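Local atomic coordinates of protein HRI1 (Saccharomyces cerevisiae, PDB entry 3RBY), a protein that is of unknown function and non-essential in yeast, but interacts with the protein HRR25 and may interact with SEC72. Residues Val143-Asn146 against Asn147-Phe150; Thr230-Asn234 against Gly235-Glu239. All blocks are in the same frame, centred on the assembly; numbering follows the deposited sequence.

Contact 1 of 2, residues Val143-Asn146 against Asn147-Phe150; sequences VSPN and NEKF
A surface loop that links strand 124-132 to strand 156-161 doubles back on itself here, and Val143 meets Phe150 where the two limbs come together at the open end of the turn. The directions of the limbs, taken end to end, differ by 153°, although neither is a regular strand. CG2 of Val143 sits over one face of the Phe150 ring, almost on the ring normal and 3.5 Å from the centroid, a CH-pi contact; the other methyl, CG1, rests against CB and CG of the phenylalanine. In Phe150, CG anti to the backbone N carries the ring toward Val143, and the two side chains cross at about a right angle. Both also touch Asp134.

Further in toward the tip, the hydroxyl of Ser144 donates from OG to the backbone O of Glu148 over 2.9 Å, reaching that oxygen from above its carbonyl plane. The Glu148 chain bends at chi2 (87°), which carries its carboxylate back to the backbone of Asn146. There OE1 of Glu148 accepts the N-H of Asn146, 2.7 Å from its N, on the syn side of the carboxylate and with an angle of 146° at the hydrogen. OE1 of Glu148 also lies 3.3 Å from CD of Pro145, whose ring lies crosswise to the glutamate. At the tip of the turn a water bridges what the backbone does not join directly: Ser144 O and Asn147 N are 4.2 Å apart, and the water donates to the first and accepts from the second. Pro145, Asn146 and Asn147 also pack on the second subunit, against its Leu140, Val40 and Lys41 respectively.

The turn is thus held by an apolar contact at its open end and by polar bonds toward its tip, and the Asn146 N-H pointing at OE1 would probably stabilise the negative charge of Glu148.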
loop_
_atom_site.group_PDB
_atom_site.type_symbol
_atom_site.label_atom_id
_atom_site.label_comp_id
_atom_site.label_asym_id
_atom_site.label_seq_id
_atom_site.Cartn_x
_atom_site.Cartn_y
_atom_site.Cartn_z
ATOM N N VAL A 143 0.959 -7.768 2.402
ATOM C CA VAL A 143 0.909 -8.865 3.362
ATOM C C VAL A 143 -0.126 -8.528 4.428
ATOM O O VAL A 143 -0.164 -7.388 4.898
ATOM C CB VAL A 143 2.296 -9.040 4.034
ATOM C CG1 VAL A 143 2.170 -9.445 5.502
ATOM C CG2 VAL A 143 3.162 -10.023 3.258
ATOM N N SER A 144 -0.965 -9.492 4.806
ATOM C CA SER A 144 -1.897 -9.303 5.928
ATOM C C SER A 144 -2.738 -8.016 5.879
ATOM O O SER A 144 -2.651 -7.187 6.794
ATOM C CB SER A 144 -1.134 -9.316 7.266
ATOM O OG SER A 144 -0.396 -10.511 7.432
ATOM N N PRO A 145 -3.564 -7.845 4.830
ATOM C CA PRO A 145 -4.470 -6.685 4.821
ATOM C C PRO A 145 -5.564 -6.839 5.868
ATOM O O PRO A 145 -6.196 -5.851 6.252
ATOM C CB PRO A 145 -5.103 -6.755 3.430
ATOM C CG PRO A 145 -5.037 -8.231 3.055
ATOM C CD PRO A 145 -3.728 -8.694 3.630
ATOM N N ASN A 146 -5.826 -8.078 6.280
ATOM C CA ASN A 146 -6.955 -8.371 7.158
ATOM C C ASN A 146 -6.640 -9.378 8.263
ATOM O O ASN A 146 -7.256 -10.439 8.351
ATOM C CB ASN A 146 -8.154 -8.857 6.340
ATOM C CG ASN A 146 -9.432 -8.912 7.154
ATOM O OD1 ASN A 146 -9.642 -8.103 8.057
ATOM N ND2 ASN A 146 -10.294 -9.871 6.838
ATOM N N ASN A 147 -5.665 -9.031 9.097
ATOM C CA ASN A 147 -5.315 -9.836 10.262
ATOM C C ASN A 147 -4.834 -11.254 9.958
ATOM O O ASN A 147 -4.794 -12.097 10.855
ATOM C CB ASN A 147 -6.489 -9.886 11.243
ATOM C CG ASN A 147 -6.050 -10.189 12.663
ATOM O OD1 ASN A 147 -6.447 -11.199 13.245
ATOM N ND2 ASN A 147 -5.227 -9.313 13.226
ATOM N N GLU A 148 -4.466 -11.526 8.709
ATOM C CA GLU A 148 -3.941 -12.849 8.375
ATOM C C GLU A 148 -2.603 -13.113 9.068
ATOM O O GLU A 148 -1.840 -12.179 9.335
ATOM C CB GLU A 148 -3.745 -13.022 6.861
ATOM C CG GLU A 148 -5.003 -12.935 6.031
ATOM C CD GLU A 148 -5.340 -11.505 5.633
ATOM O OE1 GLU A 148 -4.769 -10.542 6.197
ATOM O OE2 GLU A 148 -6.180 -11.345 4.743
ATOM N N LYS A 149 -2.336 -14.384 9.360
ATOM C CA LYS A 149 -0.998 -14.848 9.735
ATOM C C LYS A 149 -0.091 -14.817 8.503
ATOM O O LYS A 149 -0.464 -15.308 7.435
ATOM C CB LYS A 149 -1.044 -16.291 10.275
ATOM C CG LYS A 149 -2.449 -16.914 10.335
ATOM C CD LYS A 149 -3.078 -17.058 8.942
ATOM C CE LYS A 149 -4.585 -16.759 8.985
ATOM N NZ LYS A 149 -5.195 -16.649 7.615
ATOM N N PHE A 150 1.089 -14.223 8.628
ATOM C CA PHE A 150 2.035 -14.277 7.520
ATOM C C PHE A 150 3.341 -14.916 7.947
ATOM O O PHE A 150 3.965 -14.494 8.925
ATOM C CB PHE A 150 2.315 -12.893 6.942
ATOM C CG PHE A 150 3.311 -12.911 5.822
ATOM C CD1 PHE A 150 4.599 -12.429 6.016
ATOM C CD2 PHE A 150 2.975 -13.438 4.582
ATOM C CE1 PHE A 150 5.537 -12.463 4.986
ATOM C CE2 PHE A 150 3.911 -13.475 3.542
ATOM C CZ PHE A 150 5.194 -12.989 3.746
HETATM O O HOH W 1 -3.960 -7.093 8.985
#

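Contact 2 of 2, residues Thr230-Asn234 against Gly235-Glu239; sequences TVTSN and GLNWE
Val231 and Trp238 form an antiparallel hydrogen-bonded pair. N of Val231 donates to O of Trp238, and N of Trp238 returns a bond to O of Val231, each 2.7 Å long. Nearer the turn, Ser233 and Leu236 repeat the pattern: N of Ser233 reaches O of Leu236 at 2.9 Å, and N of Leu236 reaches O of Ser233 at 3.1 Å.

Of the side-chain bonds, one joins the two strands directly. Thr232 and Asn237 lie side by side on the same face as Thr230, and OG1 of Thr232 donates to OD1 of Asn237 at 2.5 Å, from above the amide plane. Asn237 has CG beside its backbone nitrogen (chi1 -66°), which brings OD1 over to the threonine, where it also meets CG2. A leucine at Asn237 would probably leave the Thr232 hydroxyl without this acceptor and the threonine freer to turn. Two more side-chain bonds leave the hairpin, from the indole NE1 of Trp238 to O of Lys217 and between OG of Ser233 and O of Asn216.

Apolar packing belongs to the other face, where Val231, Leu236 and Trp238 lie against strand 156-161, with Leu181 also touching Leu236 and Trp238.

A type I' turn from Ser233 to Leu236, with Asn234 and Gly235 at its corners, makes this a tight two-residue beta hairpin.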
loop_
_atom_site.group_PDB
_atom_site.type_symbol
_atom_site.label_atom_id
_atom_site.label_comp_id
_atom_site.label_asym_id
_atom_site.label_seq_id
_atom_site.Cartn_x
_atom_site.Cartn_y
_atom_site.Cartn_z
ATOM N N THR A 230 34.030 -15.581 2.438
ATOM C CA THR A 230 34.517 -14.364 1.813
ATOM C C THR A 230 34.173 -14.399 0.321
ATOM O O THR A 230 34.431 -15.384 -0.385
ATOM C CB THR A 230 36.027 -14.172 2.025
ATOM O OG1 THR A 230 36.266 -13.748 3.379
ATOM C CG2 THR A 230 36.573 -13.127 1.061
ATOM N N VAL A 231 33.555 -13.331 -0.146
ATOM C CA VAL A 231 33.212 -13.235 -1.549
ATOM C C VAL A 231 33.967 -12.070 -2.154
ATOM O O VAL A 231 33.903 -10.947 -1.634
ATOM C CB VAL A 231 31.705 -13.044 -1.745
ATOM C CG1 VAL A 231 31.385 -12.865 -3.222
ATOM C CG2 VAL A 231 30.964 -14.236 -1.160
ATOM N N THR A 232 34.684 -12.340 -3.244
ATOM C CA THR A 232 35.436 -11.291 -3.929
ATOM C C THR A 232 34.822 -10.943 -5.290
ATOM O O THR A 232 34.664 -11.804 -6.175
ATOM C CB THR A 232 36.929 -11.650 -4.080
ATOM O OG1 THR A 232 37.487 -11.945 -2.793
ATOM C CG2 THR A 232 37.693 -10.484 -4.716
ATOM N N SER A 233 34.464 -9.674 -5.434
ATOM C CA SER A 233 33.905 -9.157 -6.678
ATOM C C SER A 233 34.839 -8.075 -7.215
ATOM O O SER A 233 34.878 -6.961 -6.673
ATOM C CB SER A 233 32.509 -8.570 -6.440
ATOM O OG SER A 233 31.919 -8.164 -7.657
ATOM N N ASN A 234 35.597 -8.402 -8.264
ATOM C CA ASN A 234 36.526 -7.445 -8.872
ATOM C C ASN A 234 37.477 -6.826 -7.853
ATOM O O ASN A 234 37.546 -5.599 -7.705
ATOM C CB ASN A 234 35.761 -6.343 -9.630
ATOM C CG ASN A 234 35.317 -6.792 -11.018
ATOM O OD1 ASN A 234 34.122 -6.834 -11.315
ATOM N ND2 ASN A 234 36.284 -7.126 -11.877
ATOM N N GLY A 235 38.196 -7.679 -7.136
ATOM C CA GLY A 235 39.164 -7.206 -6.159
ATOM C C GLY A 235 38.608 -6.697 -4.833
ATOM O O GLY A 235 39.378 -6.501 -3.881
ATOM N N LEU A 236 37.293 -6.475 -4.753
ATOM C CA LEU A 236 36.670 -6.070 -3.486
ATOM C C LEU A 236 36.141 -7.282 -2.697
ATOM O O LEU A 236 35.347 -8.087 -3.209
ATOM C CB LEU A 236 35.543 -5.071 -3.724
ATOM C CG LEU A 236 35.619 -3.733 -2.975
ATOM C CD1 LEU A 236 34.334 -3.460 -2.239
ATOM C CD2 LEU A 236 36.792 -3.659 -2.013
ATOM N N ASN A 237 36.599 -7.410 -1.453
ATOM C CA ASN A 237 36.181 -8.511 -0.588
ATOM C C ASN A 237 34.966 -8.152 0.255
ATOM O O ASN A 237 34.866 -7.054 0.806
ATOM C CB ASN A 237 37.325 -8.952 0.315
ATOM C CG ASN A 237 38.470 -9.566 -0.461
ATOM O OD1 ASN A 237 38.338 -9.857 -1.650
ATOM N ND2 ASN A 237 39.600 -9.775 0.208
ATOM N N TRP A 238 34.032 -9.086 0.323
ATOM C CA TRP A 238 32.901 -8.954 1.211
ATOM C C TRP A 238 32.873 -10.188 2.069
ATOM O O TRP A 238 33.287 -11.260 1.620
ATOM C CB TRP A 238 31.603 -8.893 0.421
ATOM C CG TRP A 238 31.541 -7.738 -0.507
ATOM C CD1 TRP A 238 32.295 -7.541 -1.637
ATOM C CD2 TRP A 238 30.671 -6.610 -0.397
ATOM N NE1 TRP A 238 31.949 -6.344 -2.228
ATOM C CE2 TRP A 238 30.950 -5.756 -1.492
ATOM C CE3 TRP A 238 29.686 -6.234 0.519
ATOM C CZ2 TRP A 238 30.266 -4.551 -1.694
ATOM C CZ3 TRP A 238 29.013 -5.036 0.329
ATOM C CH2 TRP A 238 29.306 -4.206 -0.774
ATOM N N GLU A 239 32.363 -10.033 3.288
ATOM C CA GLU A 239 32.136 -11.154 4.187
ATOM C C GLU A 239 30.630 -11.389 4.322
ATOM O O GLU A 239 29.858 -10.440 4.510
ATOM C CB GLU A 239 32.752 -10.855 5.563
ATOM C CG GLU A 239 32.824 -12.068 6.493
ATOM C CD GLU A 239 33.099 -11.688 7.952
ATOM O OE1 GLU A 239 32.883 -12.553 8.844
ATOM O OE2 GLU A 239 33.515 -10.524 8.206
#

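Contact 1 comes first along the chain and is complete before contact 2 begins; their centres are 39 Å apart and their nearest atoms about 24 Å, so they do not touch. The loop of contact 1 belongs to the connection between the two antiparallel sheets, leaving the first at strand 124-132 and entering the second at strand 156-161. Contact 2 is at one margin of that second sheet: strand 236-244 pairs with strand 156-161, and strand 230-233 is outermost within the chain. Strand 156-161 therefore follows the one contact and borders the other. Only contact 1 meets the second subunit, whereas contact 2 forms the sheet's edge hairpin, which no other chain of the assembly touches.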